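Local structure of putative exported protein (Bacteroides fragilis, 3FZX) at the interface of chains A and B. The protein is a putative exported, calcium-binding protein with a YmcC-like fold that may bind lipid, though the structure alone does not show its cellular role. Sequence-based numbering; all coordinates share one arbitrary frame. Chains: chain A/B, Putative exported protein.

Contact 1: the interface of chains A and B. Residues chain A 130-132, 140-142, 175; chain B 42-44.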
ATOM      1  N   ARG A 130      -7.745  -3.667  -5.948  1.00 36.29           N
ATOM      2  CA  ARG A 130      -9.204  -3.726  -5.882  1.00 35.82           C
ATOM      3  C   ARG A 130      -9.776  -2.333  -6.129  1.00 39.04           C
ATOM      4  O   ARG A 130      -9.273  -1.352  -5.578  1.00 39.99           O
ATOM      5  CB  ARG A 130      -9.651  -4.284  -4.526  1.00 33.89           C
ATOM      6  CG  ARG A 130      -9.363  -5.819  -4.411  1.00 31.04           C
ATOM      7  CD  ARG A 130      -9.527  -6.310  -3.029  1.00 29.34           C
ATOM      8  NE  ARG A 130      -9.503  -7.767  -2.942  1.00 27.32           N
ATOM      9  CZ  ARG A 130      -9.597  -8.473  -1.822  1.00 27.56           C
ATOM     10  NH1 ARG A 130      -9.683  -7.872  -0.638  1.00 28.73           N
ATOM     11  NH2 ARG A 130      -9.598  -9.800  -1.880  1.00 29.62           N
ATOM     12  N   LEU A 131     -10.811  -2.253  -6.973  1.00 37.66           N
ATOM     13  CA  LEU A 131     -11.500  -0.999  -7.252  1.00 35.88           C
ATOM     14  C   LEU A 131     -12.957  -1.144  -6.828  1.00 34.51           C
ATOM     15  O   LEU A 131     -13.540  -2.224  -6.899  1.00 37.15           O
ATOM     16  CB  LEU A 131     -11.403  -0.622  -8.736  1.00 35.65           C
ATOM     17  CG  LEU A 131      -9.982  -0.582  -9.309  1.00 38.57           C
ATOM     18  CD1 LEU A 131      -9.547  -1.933  -9.835  1.00 29.80           C
ATOM     19  CD2 LEU A 131      -9.864   0.466 -10.401  1.00 27.72           C
ATOM     20  N   TYR A 132     -13.539  -0.067  -6.339  1.00 32.71           N
ATOM     21  CA  TYR A 132     -14.938  -0.107  -5.896  1.00 34.66           C
ATOM     22  C   TYR A 132     -15.523   1.272  -5.914  1.00 34.59           C
ATOM     23  O   TYR A 132     -14.837   2.229  -5.617  1.00 34.36           O
ATOM     24  CB  TYR A 132     -15.080  -0.663  -4.477  1.00 36.17           C
ATOM     25  CG  TYR A 132     -13.837  -0.558  -3.645  1.00 38.50           C
ATOM     26  CD1 TYR A 132     -13.538   0.581  -2.884  1.00 38.38           C
ATOM     27  CD2 TYR A 132     -12.950  -1.634  -3.619  1.00 45.50           C
ATOM     28  CE1 TYR A 132     -12.358   0.626  -2.141  1.00 40.01           C
ATOM     29  CE2 TYR A 132     -11.793  -1.605  -2.898  1.00 48.01           C
ATOM     30  CZ  TYR A 132     -11.486  -0.499  -2.169  1.00 46.71           C
ATOM     31  OH  TYR A 132     -10.307  -0.608  -1.498  1.00 45.21           O
ATOM     32  N   ARG A 140     -17.652  -3.039  -8.618  1.00 34.79           N
ATOM     33  CA  ARG A 140     -16.308  -3.266  -8.102  1.00 34.48           C
ATOM     34  C   ARG A 140     -15.530  -4.274  -8.945  1.00 35.17           C
ATOM     35  O   ARG A 140     -16.108  -5.002  -9.752  1.00 37.51           O
ATOM     36  CB  ARG A 140     -16.376  -3.747  -6.661  1.00 32.43           C
ATOM     37  CG  ARG A 140     -17.041  -5.055  -6.440  1.00 31.64           C
ATOM     38  CD  ARG A 140     -17.195  -5.291  -4.956  1.00 27.88           C
ATOM     39  NE  ARG A 140     -17.634  -6.651  -4.662  1.00 29.95           N
ATOM     40  CZ  ARG A 140     -18.880  -7.108  -4.833  1.00 30.61           C
ATOM     41  NH1 ARG A 140     -19.850  -6.354  -5.342  1.00 30.72           N
ATOM     42  NH2 ARG A 140     -19.152  -8.348  -4.528  1.00 29.34           N
ATOM     43  N   ALA A 141     -14.224  -4.338  -8.712  1.00 34.73           N
ATOM     44  CA  ALA A 141     -13.354  -5.212  -9.477  1.00 33.65           C
ATOM     45  C   ALA A 141     -12.116  -5.558  -8.665  1.00 33.24           C
ATOM     46  O   ALA A 141     -11.726  -4.798  -7.788  1.00 33.90           O
ATOM     47  CB  ALA A 141     -12.946  -4.501 -10.780  1.00 29.66           C
ATOM     48  N   GLU A 142     -11.510  -6.698  -8.976  1.00 33.85           N
ATOM     49  CA  GLU A 142     -10.215  -7.098  -8.431  1.00 35.64           C
ATOM     50  C   GLU A 142      -9.268  -7.506  -9.562  1.00 36.56           C
ATOM     51  O   GLU A 142      -9.644  -8.329 -10.425  1.00 33.11           O
ATOM     52  CB  GLU A 142     -10.370  -8.261  -7.484  1.00 35.81           C
ATOM     53  CG  GLU A 142      -9.046  -8.766  -6.888  1.00 42.01           C
ATOM     54  CD  GLU A 142      -9.245  -9.941  -5.946  1.00 42.73           C
ATOM     55  OE1 GLU A 142      -9.543  -9.741  -4.759  1.00 50.21           O
ATOM     56  OE2 GLU A 142      -9.080 -11.086  -6.386  1.00 54.74           O
ATOM     57  N   TRP A 175     -11.525 -10.076 -11.854  1.00 37.29           N
ATOM     58  CA  TRP A 175     -12.847 -10.467 -11.440  1.00 34.82           C
ATOM     59  C   TRP A 175     -13.706  -9.243 -11.221  1.00 36.17           C
ATOM     60  O   TRP A 175     -13.246  -8.262 -10.663  1.00 38.53           O
ATOM     61  CB  TRP A 175     -12.754 -11.226 -10.148  1.00 33.86           C
ATOM     62  CG  TRP A 175     -14.103 -11.633  -9.633  1.00 40.40           C
ATOM     63  CD1 TRP A 175     -14.761 -12.768  -9.934  1.00 37.25           C
ATOM     64  CD2 TRP A 175     -14.963 -10.889  -8.749  1.00 39.26           C
ATOM     65  NE1 TRP A 175     -15.966 -12.798  -9.303  1.00 34.58           N
ATOM     66  CE2 TRP A 175     -16.128 -11.656  -8.570  1.00 42.99           C
ATOM     67  CE3 TRP A 175     -14.864  -9.647  -8.107  1.00 39.94           C
ATOM     68  CZ2 TRP A 175     -17.198 -11.239  -7.745  1.00 38.12           C
ATOM     69  CZ3 TRP A 175     -15.926  -9.220  -7.297  1.00 38.25           C
ATOM     70  CH2 TRP A 175     -17.083 -10.012  -7.132  1.00 39.02           C
TER
ATOM     71  N   TYR B  42     -16.503  -4.937   1.446  1.00 35.80           N
ATOM     72  CA  TYR B  42     -16.758  -5.471   0.111  1.00 34.23           C
ATOM     73  C   TYR B  42     -16.320  -6.927   0.044  1.00 36.10           C
ATOM     74  O   TYR B  42     -15.254  -7.294   0.559  1.00 35.23           O
ATOM     75  CB  TYR B  42     -15.940  -4.692  -0.916  1.00 34.45           C
ATOM     76  CG  TYR B  42     -16.217  -3.205  -0.945  1.00 34.30           C
ATOM     77  CD1 TYR B  42     -17.245  -2.685  -1.725  1.00 31.89           C
ATOM     78  CD2 TYR B  42     -15.455  -2.318  -0.193  1.00 31.73           C
ATOM     79  CE1 TYR B  42     -17.499  -1.312  -1.757  1.00 31.40           C
ATOM     80  CE2 TYR B  42     -15.706  -0.943  -0.215  1.00 37.10           C
ATOM     81  CZ  TYR B  42     -16.728  -0.447  -1.004  1.00 37.14           C
ATOM     82  OH  TYR B  42     -16.994   0.905  -1.031  1.00 37.86           O
ATOM     83  N   GLU B  43     -17.102  -7.747  -0.648  1.00 34.78           N
ATOM     84  CA  GLU B  43     -16.794  -9.158  -0.783  1.00 34.12           C
ATOM     85  C   GLU B  43     -16.217  -9.442  -2.141  1.00 31.75           C
ATOM     86  O   GLU B  43     -16.732  -8.980  -3.151  1.00 30.03           O
ATOM     87  CB  GLU B  43     -18.060  -9.985  -0.576  1.00 37.49           C
ATOM     88  CG  GLU B  43     -18.452 -10.052   0.907  1.00 48.03           C
ATOM     89  CD  GLU B  43     -19.961 -10.152   1.144  1.00 63.91           C
ATOM     90  OE1 GLU B  43     -20.729 -10.438   0.193  1.00 67.75           O
ATOM     91  OE2 GLU B  43     -20.384  -9.940   2.306  1.00 76.27           O
ATOM     92  N   TYR B  44     -15.123 -10.191  -2.145  1.00 29.73           N
ATOM     93  CA  TYR B  44     -14.470 -10.643  -3.346  1.00 31.90           C
ATOM     94  C   TYR B  44     -14.340 -12.159  -3.224  1.00 33.77           C
ATOM     95  O   TYR B  44     -14.292 -12.682  -2.120  1.00 31.11           O
ATOM     96  CB  TYR B  44     -13.097  -9.984  -3.483  1.00 33.62           C
ATOM     97  CG  TYR B  44     -13.156  -8.520  -3.844  1.00 30.76           C
ATOM     98  CD1 TYR B  44     -13.176  -8.127  -5.179  1.00 36.94           C
ATOM     99  CD2 TYR B  44     -13.223  -7.524  -2.862  1.00 33.51           C
ATOM    100  CE1 TYR B  44     -13.246  -6.791  -5.533  1.00 33.74           C
ATOM    101  CE2 TYR B  44     -13.294  -6.163  -3.219  1.00 28.26           C
ATOM    102  CZ  TYR B  44     -13.292  -5.821  -4.551  1.00 32.02           C
ATOM    103  OH  TYR B  44     -13.355  -4.515  -4.935  1.00 38.03           O
TER
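B:Tyr44 inserts its ring between side chains of chain A and, with 115 Å² hidden, buries more surface than any other residue of this patch. One face lies against the extended chain of A:Arg130, whose CD sits 4.0 Å from the centroid of the B:Tyr44 ring. The two side chains run antiparallel, and the guanidinium is turned only 5° from the ring plane, so it lies flat over the CG/CD2 rim. A:Glu142 holds that guanidinium from its own side: carboxylate OE1 accepts from both NE and NH2 of A:Arg130, the NE bond being 2.7 Å and part of a salt bridge. Both donors point to OE1 within the guanidinium plane, which fixes its rotation against the tyrosine. Near CD1 the B:Tyr44 ring is flanked from both sides, by A:Glu142 CB on the A:Arg130 side and, at 3.6 Å from CD1, by A:Trp175 CZ3 of the indole on the opposite side. At the ring tip, the phenol OH reaches the backbone of strand 127-133 and can hydrogen-bond A:Leu131 O at 3.0 Å; its bond to A:Ala141 O is weak.

A:Arg140, with 55 Å² hidden, passes the hydroxyl end of B:Tyr44 and grips the backbone of B:Glu43 side-on. Its CG stands between the backbone N and the carbonyl carbon (chi1 64°), and the chain then extends to NE. NE and NH2 both donate to B:Glu43 O, each at 2.9 Å, with the carbonyl oxygen close to the guanidinium plane. The arginine thus meets a main-chain acceptor, while the B:Glu43 carboxylate stays clear of the guanidinium.

B:Tyr42 stacks on A:Tyr132, ring centroids 4.5 Å apart and planes 19° from parallel. The overlap is shifted toward the rim, and A:Tyr132 CB also lies over the B:Tyr42 face, 3.7 Å from CE1.

Contact 2: the interface of chains A and B. Residues chain A 44, 46-49, 72-74; chain B 102, 130, 132.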
ATOM      1  N   TYR A  44      14.785  10.677   2.136  1.00 29.73           N
ATOM      2  CA  TYR A  44      14.961   9.937   3.359  1.00 31.90           C
ATOM      3  C   TYR A  44      16.339   9.284   3.275  1.00 33.77           C
ATOM      4  O   TYR A  44      16.830   9.030   2.185  1.00 31.11           O
ATOM      5  CB  TYR A  44      13.863   8.882   3.503  1.00 33.62           C
ATOM      6  CG  TYR A  44      12.505   9.456   3.828  1.00 30.76           C
ATOM      7  CD1 TYR A  44      12.121   9.644   5.152  1.00 36.94           C
ATOM      8  CD2 TYR A  44      11.612   9.841   2.820  1.00 33.51           C
ATOM      9  CE1 TYR A  44      10.888  10.183   5.472  1.00 33.74           C
ATOM     10  CE2 TYR A  44      10.355  10.391   3.144  1.00 28.26           C
ATOM     11  CZ  TYR A  44      10.011  10.540   4.467  1.00 32.02           C
ATOM     12  OH  TYR A  44       8.803  11.063   4.818  1.00 38.03           O
ATOM     13  N   SER A  46      17.220   6.288   3.659  1.00 45.57           N
ATOM     14  CA  SER A  46      17.093   5.031   2.919  1.00 47.56           C
ATOM     15  C   SER A  46      16.639   5.141   1.457  1.00 46.90           C
ATOM     16  O   SER A  46      16.377   4.101   0.835  1.00 50.98           O
ATOM     17  CB  SER A  46      16.088   4.142   3.654  1.00 47.79           C
ATOM     18  OG  SER A  46      14.820   4.766   3.638  1.00 54.52           O
ATOM     19  N   GLY A  47      16.535   6.354   0.904  1.00 42.55           N
ATOM     20  CA  GLY A  47      15.952   6.536  -0.428  1.00 41.13           C
ATOM     21  C   GLY A  47      14.848   7.590  -0.483  1.00 40.26           C
ATOM     22  O   GLY A  47      14.531   8.235   0.498  1.00 45.20           O
HETATM   23  N   MSE A  48      14.238   7.730  -1.637  1.00 37.92           N
HETATM   24  CA  MSE A  48      13.304   8.814  -1.927  1.00 37.04           C
HETATM   25  C   MSE A  48      11.826   8.392  -1.909  1.00 36.48           C
HETATM   26  O   MSE A  48      11.496   7.234  -2.170  1.00 34.73           O
HETATM   27  CB  MSE A  48      13.675   9.323  -3.321  1.00 36.01           C
HETATM   28  CG  MSE A  48      12.779  10.334  -3.972  1.00 40.07           C
HETATM   29 SE   MSE A  48      13.895  11.289  -5.349  0.75 51.60          SE
HETATM   30  CE  MSE A  48      14.380   9.723  -6.447  1.00 45.03           C
ATOM     31  N   GLU A  49      10.955   9.355  -1.614  1.00 35.21           N
ATOM     32  CA  GLU A  49       9.513   9.187  -1.671  1.00 34.90           C
ATOM     33  C   GLU A  49       8.947  10.227  -2.638  1.00 35.55           C
ATOM     34  O   GLU A  49       9.220  11.423  -2.481  1.00 36.62           O
ATOM     35  CB  GLU A  49       8.888   9.429  -0.308  1.00 33.53           C
ATOM     36  CG  GLU A  49       7.402   9.076  -0.240  1.00 33.48           C
ATOM     37  CD  GLU A  49       7.159   7.669   0.264  1.00 39.65           C
ATOM     38  OE1 GLU A  49       8.061   6.804   0.138  1.00 37.88           O
ATOM     39  OE2 GLU A  49       6.052   7.430   0.815  1.00 36.23           O
ATOM     40  N   ARG A  72       8.504   4.917  -4.545  1.00 35.11           N
ATOM     41  CA  ARG A  72       9.523   4.986  -3.525  1.00 34.49           C
ATOM     42  C   ARG A  72      10.693   4.021  -3.646  1.00 34.84           C
ATOM     43  O   ARG A  72      10.568   2.925  -4.175  1.00 31.39           O
ATOM     44  CB  ARG A  72       8.929   4.813  -2.114  1.00 36.21           C
ATOM     45  CG  ARG A  72       8.395   3.442  -1.802  1.00 40.40           C
ATOM     46  CD  ARG A  72       8.182   3.143  -0.294  1.00 39.09           C
ATOM     47  NE  ARG A  72       7.348   4.116   0.404  1.00 41.19           N
ATOM     48  CZ  ARG A  72       6.709   3.898   1.556  1.00 37.68           C
ATOM     49  NH1 ARG A  72       6.708   2.703   2.139  1.00 36.89           N
ATOM     50  NH2 ARG A  72       6.013   4.883   2.115  1.00 38.90           N
ATOM     51  N   CYS A  73      11.801   4.471  -3.067  1.00 35.59           N
ATOM     52  CA  CYS A  73      13.020   3.720  -2.925  1.00 42.02           C
ATOM     53  C   CYS A  73      13.230   3.568  -1.435  1.00 39.66           C
ATOM     54  O   CYS A  73      13.225   4.544  -0.705  1.00 36.41           O
ATOM     55  CB  CYS A  73      14.190   4.521  -3.513  1.00 43.64           C
ATOM     56  SG  CYS A  73      15.272   3.524  -4.428  1.00 71.48           S
ATOM     57  N   SER A  74      13.365   2.338  -0.986  1.00 42.23           N
ATOM     58  CA  SER A  74      13.721   2.058   0.383  1.00 46.89           C
ATOM     59  C   SER A  74      14.831   0.998   0.407  1.00 50.73           C
ATOM     60  O   SER A  74      14.674  -0.102  -0.125  1.00 50.79           O
ATOM     61  CB  SER A  74      12.530   1.591   1.168  1.00 44.48           C
ATOM     62  OG  SER A  74      12.998   1.264   2.457  1.00 55.82           O
TER
HETATM   63  N   MSE B 102       2.083   7.156   3.931  1.00 43.08           N
HETATM   64  CA  MSE B 102       2.026   6.056   2.978  0.70 43.62           C
HETATM   65  C   MSE B 102       2.897   4.934   3.538  1.00 42.10           C
HETATM   66  O   MSE B 102       3.994   5.181   4.035  1.00 39.96           O
HETATM   67  CB  MSE B 102       2.568   6.476   1.613  0.70 44.05           C
HETATM   68  CG  MSE B 102       1.856   7.653   0.932  0.70 56.78           C
HETATM   69 SE   MSE B 102       0.305   7.199  -0.178  0.52 75.88          SE
HETATM   70  CE  MSE B 102      -0.989   6.615   1.182  0.70 70.05           C
ATOM     71  N   ARG B 130       6.037   6.125   5.904  1.00 36.29           N
ATOM     72  CA  ARG B 130       6.602   7.470   5.815  1.00 35.82           C
ATOM     73  C   ARG B 130       5.491   8.497   6.019  1.00 39.04           C
ATOM     74  O   ARG B 130       4.406   8.354   5.453  1.00 39.99           O
ATOM     75  CB  ARG B 130       7.302   7.663   4.465  1.00 33.89           C
ATOM     76  CG  ARG B 130       8.643   6.855   4.392  1.00 31.04           C
ATOM     77  CD  ARG B 130       9.183   6.805   3.020  1.00 29.34           C
ATOM     78  NE  ARG B 130      10.542   6.273   2.969  1.00 27.32           N
ATOM     79  CZ  ARG B 130      11.255   6.089   1.864  1.00 27.56           C
ATOM     80  NH1 ARG B 130      10.741   6.350   0.665  1.00 28.73           N
ATOM     81  NH2 ARG B 130      12.498   5.629   1.955  1.00 29.62           N
ATOM     82  N   TYR B 132       4.676  12.818   6.111  1.00 32.71           N
ATOM     83  CA  TYR B 132       5.208  14.103   5.646  1.00 34.66           C
ATOM     84  C   TYR B 132       4.119  15.132   5.621  1.00 34.59           C
ATOM     85  O   TYR B 132       2.988  14.815   5.313  1.00 34.36           O
ATOM     86  CB  TYR B 132       5.802  14.009   4.239  1.00 36.17           C
ATOM     87  CG  TYR B 132       5.284  12.861   3.425  1.00 38.50           C
ATOM     88  CD1 TYR B 132       4.125  12.959   2.642  1.00 38.38           C
ATOM     89  CD2 TYR B 132       5.984  11.655   3.440  1.00 45.50           C
ATOM     90  CE1 TYR B 132       3.685  11.850   1.918  1.00 40.01           C
ATOM     91  CE2 TYR B 132       5.566  10.562   2.738  1.00 48.01           C
ATOM     92  CZ  TYR B 132       4.434  10.643   1.988  1.00 46.71           C
ATOM     93  OH  TYR B 132       4.137   9.483   1.340  1.00 45.21           O
TER
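A:Glu49 and B:Arg130 form the charged centre of this patch, joined by a salt bridge of 2.8 Å from B:Arg130 NH1 to carboxylate OE1. The bond is fairly straight (161° at H) and meets OE1 on its anti side, tilted out of the carboxylate plane. A:Arg72 positions the acceptor from within chain A, gripping A:Glu49 side-on with NE to OE1 and NH2 to OE2. Two arginines thus share one carboxylate, whose negative charge would offset the nearness of their like charges.

Further hydrogen bonds surround these groups. B:Tyr132 OH donates to A:Glu49 OE2 at 2.9 Å, using the anti lone pair while A:Arg72 NH2 takes the syn one. Each carboxylate oxygen thus accepts from a donor of its own chain and from one of the partner chain. A:Arg72 NH2 also crosses to B:Met102 O, a selenomethionine carbonyl, at 2.8 Å; the donor stands above the carbonyl plane instead of on a lone pair. At the far end of B:Arg130, NH2 donates to A:Ser46 OG at 3.0 Å, nearly in the guanidinium plane, and to A:Cys73 O at 3.0 Å. A:Ser46 OG lies between its backbone N and carbonyl carbon (chi1 64°), turned toward this tip. NH1 adds a weak bond to A:Met48 O, also a selenomethionine.

Carbon contacts line the arginine shaft, with A:Glu49 CD 3.5 Å from B:Arg130 CD; separately, A:Glu49 CG touches B:Tyr132 CE2 at 3.8 Å. B:Arg130, 128 Å² of which is hidden, extends from CG to NE and carries its guanidinium to the turn at A:Ser46 and the end of strand 63-74.

In the fold, the chain A wall comes from the end of strand 30-44, the turn at A:Ser46, the start of strand 47-58 and the end of strand 63-74. Strand 127-133 of chain B supplies the inserted arginine and the tyrosine whose hydroxyl reaches A:Glu49, and strand 99-103 supplies the carbonyl at the margin.

Contact 1 and contact 2 have C-alpha centres about 29 Å apart and belong to one two-fold symmetric interface. They share Tyr44, Arg130 and Tyr132 with the chains exchanged, so contact 1 shows chain B's strand 30-44 on chain A's strand 127-133, and contact 2 the reverse pairing. Contact 1 extends this shared pair to strands 140-158 and 161-175, whereas contact 2 extends it to strands 47-58, 63-74 and 99-103. Together they outline one composite surface that occurs twice. This reciprocity is compatible with a dimer, although the structure alone does not establish that the assembly forms in the cell.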